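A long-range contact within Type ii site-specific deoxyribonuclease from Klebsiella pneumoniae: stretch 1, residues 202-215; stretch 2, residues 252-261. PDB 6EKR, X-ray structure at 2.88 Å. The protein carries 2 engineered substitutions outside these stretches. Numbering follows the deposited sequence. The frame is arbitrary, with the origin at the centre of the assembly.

Stretch 1 202-215: RIVQPFAQQRILDS
Stretch 2, residues 252-261: LYQKYLSSLS

Stretch 1 is helical from about V204 through S215, and its i to i+4 hydrogen bonds are regular: A208 N to V204 O is 2.9 Å, R211 N to F207 O 3.0 Å and D214 N to Q210 O 2.9 Å. Stretch 2 enters as a helix, 252-257, and widens into a pi-type turn at 253-257, where Y253 O accepts from both L257 N (3.0 Å) and S258 N (2.9 Å). S258 (phi/psi -175/160), S259 (-110/127) and L260 (-102/152) then run extended. The helix axes point the same way, 16° apart (signed crossing angle -16°), and approach to 10.3 Å. The backbones come nearer beyond the second helix, where R211 CA and S258 CA lie 5.3 Å apart. The contact buries 605 Å², both sides summed.

Apolar packing centres on F207 (chi1 -73°, m; chi2 -83°), whose ring is held between two side chains. Y253 CB sits over one face, 3.5 Å from the F207 ring centroid and 7° off the normal; L260 CD1 covers the opposite face, 3.9 Å from that centroid and 15° off the normal. Both are CH-pi contacts. L260 (m, t) has its CA-to-CB bond sideways, yet its side-chain end comes nearer, with CD1 also 4.2 Å from P206 CB. The Y253 ring (chi1 -72°, m; chi2 -8°) meets the F207 ring obliquely, centroids 5.3 Å apart and planes at 53°, and its CE2 lies 3.5 Å from V204 CB. L257 (t, p) points toward stretch 1, placing CD2 3.4 Å from F207 CB and 4.1 Å from V204 CG2; V204 takes chi1 53° (p).

Polar atoms border this cluster, but no hydrogen bond crosses between the stretches. Q254 OE1 lies 3.3 Å from F207 CE1, at the ring edge, and accepts a hydrogen bond from L260 N at 2.7 Å and 165°. That bond ties the extended segment back to its own helix, while Q254 (chi1 -97°, chi2 -59°) points away at CB but brings its end nearer. S258 (chi1 -154°, t) points toward stretch 1. Its OG is 3.1 Å from R211 N, but the angle is poor for a hydrogen bond and that amide already donates to F207 O. S258 packs closely here without a hydrogen bond to stretch 1: S258 CB lies 3.4 Å from F207 O, and S258 OG 3.2 Å from Q210 CG. R211 (chi1 166°, t; chi2 75°, p) also points toward stretch 2, its CD 3.7 Å from L257 O.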

# COMPACT_ATOMS: atom_id res chain seq x y z
N ARG A 202 -0.85 3.78 2.52
CA ARG A 202 -2.10 3.13 2.93
C ARG A 202 -3.27 4.12 3.02
O ARG A 202 -4.27 3.84 3.68
CB ARG A 202 -1.93 2.41 4.27
CG ARG A 202 -0.66 1.59 4.42
CD ARG A 202 -0.60 0.81 5.75
NE ARG A 202 -0.91 1.57 6.98
CZ ARG A 202 -0.15 2.54 7.51
NH1 ARG A 202 0.98 2.95 6.93
NH2 ARG A 202 -0.54 3.11 8.65
N ILE A 203 -3.14 5.27 2.36
CA ILE A 203 -4.17 6.31 2.38
C ILE A 203 -5.38 5.92 1.52
O ILE A 203 -6.51 6.31 1.84
CB ILE A 203 -3.60 7.72 1.98
CG1 ILE A 203 -4.69 8.80 1.94
CG2 ILE A 203 -2.85 7.67 0.65
CD1 ILE A 203 -5.26 9.17 3.31
N VAL A 204 -5.15 5.14 0.46
CA VAL A 204 -6.23 4.65 -0.39
C VAL A 204 -7.14 3.66 0.35
O VAL A 204 -8.33 3.58 0.06
CB VAL A 204 -5.69 4.01 -1.71
CG1 VAL A 204 -4.62 2.94 -1.42
CG2 VAL A 204 -6.83 3.45 -2.57
N GLN A 205 -6.57 2.96 1.32
CA GLN A 205 -7.24 1.84 1.98
C GLN A 205 -8.62 2.17 2.62
O GLN A 205 -9.59 1.43 2.40
CB GLN A 205 -6.27 1.17 2.97
CG GLN A 205 -6.36 -0.35 3.01
CD GLN A 205 -5.85 -1.03 1.71
OE1 GLN A 205 -4.64 -1.14 1.48
NE2 GLN A 205 -6.80 -1.50 0.88
N PRO A 206 -8.72 3.27 3.40
CA PRO A 206 -10.03 3.65 3.92
C PRO A 206 -11.03 4.07 2.84
O PRO A 206 -12.23 3.84 3.00
CB PRO A 206 -9.73 4.83 4.84
CG PRO A 206 -8.41 5.34 4.40
CD PRO A 206 -7.66 4.17 3.88
N PHE A 207 -10.55 4.67 1.76
CA PHE A 207 -11.41 5.12 0.67
C PHE A 207 -11.97 3.92 -0.06
O PHE A 207 -13.18 3.79 -0.19
CB PHE A 207 -10.66 6.04 -0.30
CG PHE A 207 -10.40 7.43 0.24
CD1 PHE A 207 -11.38 8.41 0.17
CD2 PHE A 207 -9.17 7.74 0.82
CE1 PHE A 207 -11.15 9.69 0.68
CE2 PHE A 207 -8.93 9.01 1.34
CZ PHE A 207 -9.91 9.99 1.26
N ALA A 208 -11.09 3.03 -0.51
CA ALA A 208 -11.50 1.79 -1.17
C ALA A 208 -12.50 1.00 -0.33
O ALA A 208 -13.51 0.50 -0.85
CB ALA A 208 -10.30 0.95 -1.47
N GLN A 209 -12.23 0.88 0.97
CA GLN A 209 -13.12 0.17 1.87
C GLN A 209 -14.51 0.80 1.94
O GLN A 209 -15.52 0.09 1.96
CB GLN A 209 -12.50 0.08 3.26
CG GLN A 209 -13.27 -0.78 4.22
CD GLN A 209 -12.63 -0.82 5.59
OE1 GLN A 209 -12.51 -1.89 6.20
NE2 GLN A 209 -12.22 0.35 6.09
N GLN A 210 -14.55 2.14 1.97
CA GLN A 210 -15.82 2.88 2.02
C GLN A 210 -16.66 2.60 0.77
O GLN A 210 -17.85 2.28 0.87
CB GLN A 210 -15.56 4.38 2.18
CG GLN A 210 -16.79 5.25 2.34
CD GLN A 210 -17.83 4.68 3.30
OE1 GLN A 210 -18.98 4.50 2.92
NE2 GLN A 210 -17.44 4.39 4.54
N ARG A 211 -16.01 2.70 -0.39
CA ARG A 211 -16.59 2.34 -1.67
C ARG A 211 -17.21 0.95 -1.62
O ARG A 211 -18.38 0.77 -1.97
CB ARG A 211 -15.52 2.40 -2.75
CG ARG A 211 -15.89 1.74 -4.06
CD ARG A 211 -16.88 2.55 -4.86
NE ARG A 211 -18.23 2.38 -4.36
CZ ARG A 211 -19.32 2.86 -4.94
NH1 ARG A 211 -19.21 3.56 -6.08
NH2 ARG A 211 -20.52 2.65 -4.40
N ILE A 212 -16.42 -0.04 -1.18
CA ILE A 212 -16.87 -1.42 -1.14
C ILE A 212 -18.10 -1.58 -0.25
O ILE A 212 -19.06 -2.24 -0.65
CB ILE A 212 -15.73 -2.39 -0.74
CG1 ILE A 212 -14.75 -2.53 -1.90
CG2 ILE A 212 -16.27 -3.77 -0.34
CD1 ILE A 212 -13.32 -2.81 -1.47
N LEU A 213 -18.10 -0.95 0.92
CA LEU A 213 -19.24 -1.03 1.83
C LEU A 213 -20.50 -0.36 1.28
O LEU A 213 -21.62 -0.80 1.55
CB LEU A 213 -18.89 -0.43 3.19
CG LEU A 213 -17.77 -1.06 3.99
CD1 LEU A 213 -17.22 -0.02 4.94
CD2 LEU A 213 -18.25 -2.27 4.75
N ASP A 214 -20.32 0.73 0.53
CA ASP A 214 -21.43 1.42 -0.11
C ASP A 214 -22.06 0.54 -1.20
O ASP A 214 -23.28 0.49 -1.35
CB ASP A 214 -20.98 2.76 -0.74
CG ASP A 214 -20.60 3.82 0.29
OD1 ASP A 214 -21.24 3.90 1.36
OD2 ASP A 214 -19.65 4.59 0.01
N SER A 215 -21.22 -0.15 -1.95
CA SER A 215 -21.72 -0.95 -3.06
C SER A 215 -22.12 -2.36 -2.65
O SER A 215 -22.45 -3.17 -3.50
CB SER A 215 -20.71 -1.00 -4.20
OG SER A 215 -19.72 -1.96 -3.92
N LEU A 252 -8.85 13.60 -5.41
CA LEU A 252 -9.26 12.55 -6.33
C LEU A 252 -10.02 11.45 -5.59
O LEU A 252 -11.07 11.01 -6.05
CB LEU A 252 -8.06 11.95 -7.06
CG LEU A 252 -7.64 12.56 -8.40
CD1 LEU A 252 -7.12 13.99 -8.26
CD2 LEU A 252 -6.57 11.69 -9.07
N TYR A 253 -9.50 11.04 -4.44
CA TYR A 253 -10.15 10.00 -3.68
C TYR A 253 -11.53 10.41 -3.16
O TYR A 253 -12.49 9.68 -3.35
CB TYR A 253 -9.25 9.48 -2.56
CG TYR A 253 -8.07 8.62 -3.03
CD1 TYR A 253 -7.95 8.21 -4.35
CD2 TYR A 253 -7.10 8.20 -2.12
CE1 TYR A 253 -6.88 7.43 -4.76
CE2 TYR A 253 -6.03 7.42 -2.52
CZ TYR A 253 -5.92 7.03 -3.83
OH TYR A 253 -4.85 6.25 -4.21
N GLN A 254 -11.62 11.58 -2.53
CA GLN A 254 -12.91 12.11 -2.05
C GLN A 254 -13.96 12.25 -3.13
O GLN A 254 -15.14 11.94 -2.92
CB GLN A 254 -12.75 13.48 -1.39
CG GLN A 254 -12.65 13.45 0.10
CD GLN A 254 -13.85 12.82 0.75
OE1 GLN A 254 -13.86 11.62 1.01
NE2 GLN A 254 -14.87 13.61 1.00
N LYS A 255 -13.54 12.75 -4.29
CA LYS A 255 -14.46 13.08 -5.35
C LYS A 255 -14.85 11.85 -6.15
O LYS A 255 -16.03 11.58 -6.33
CB LYS A 255 -13.89 14.17 -6.25
CG LYS A 255 -14.92 14.74 -7.21
CD LYS A 255 -14.54 16.14 -7.70
CE LYS A 255 -15.73 16.82 -8.39
NZ LYS A 255 -15.38 18.18 -8.87
N TYR A 256 -13.86 11.09 -6.61
CA TYR A 256 -14.12 10.05 -7.60
C TYR A 256 -14.07 8.61 -7.07
O TYR A 256 -14.62 7.70 -7.70
CB TYR A 256 -13.22 10.25 -8.82
CG TYR A 256 -13.18 11.68 -9.32
CD1 TYR A 256 -14.26 12.23 -10.04
CD2 TYR A 256 -12.08 12.49 -9.08
CE1 TYR A 256 -14.23 13.56 -10.50
CE2 TYR A 256 -12.03 13.81 -9.53
CZ TYR A 256 -13.10 14.35 -10.24
OH TYR A 256 -13.02 15.67 -10.67
N LEU A 257 -13.42 8.38 -5.93
CA LEU A 257 -13.37 7.03 -5.36
C LEU A 257 -14.44 6.78 -4.31
O LEU A 257 -15.18 5.79 -4.40
CB LEU A 257 -11.98 6.72 -4.79
CG LEU A 257 -11.74 5.34 -4.15
CD1 LEU A 257 -12.02 4.21 -5.12
CD2 LEU A 257 -10.32 5.25 -3.64
N SER A 258 -14.51 7.66 -3.31
CA SER A 258 -15.45 7.50 -2.21
C SER A 258 -15.41 8.70 -1.29
O SER A 258 -14.43 9.44 -1.27
CB SER A 258 -15.11 6.24 -1.42
OG SER A 258 -16.26 5.73 -0.77
N SER A 259 -16.46 8.89 -0.50
CA SER A 259 -16.49 9.99 0.45
C SER A 259 -16.39 9.52 1.90
O SER A 259 -17.15 8.66 2.34
CB SER A 259 -17.74 10.84 0.24
OG SER A 259 -18.86 9.99 0.15
N LEU A 260 -15.43 10.08 2.63
CA LEU A 260 -15.30 9.87 4.07
C LEU A 260 -15.85 11.07 4.81
O LEU A 260 -15.82 12.20 4.30
CB LEU A 260 -13.85 9.63 4.49
CG LEU A 260 -12.98 8.65 3.71
CD1 LEU A 260 -11.63 8.58 4.38
CD2 LEU A 260 -13.61 7.27 3.61
N SER A 261 -16.34 10.83 6.02
CA SER A 261 -16.98 11.86 6.81
C SER A 261 -15.98 12.85 7.38
O SER A 261 -16.30 14.02 7.58
CB SER A 261 -17.78 11.23 7.92
OG SER A 261 -18.78 10.41 7.36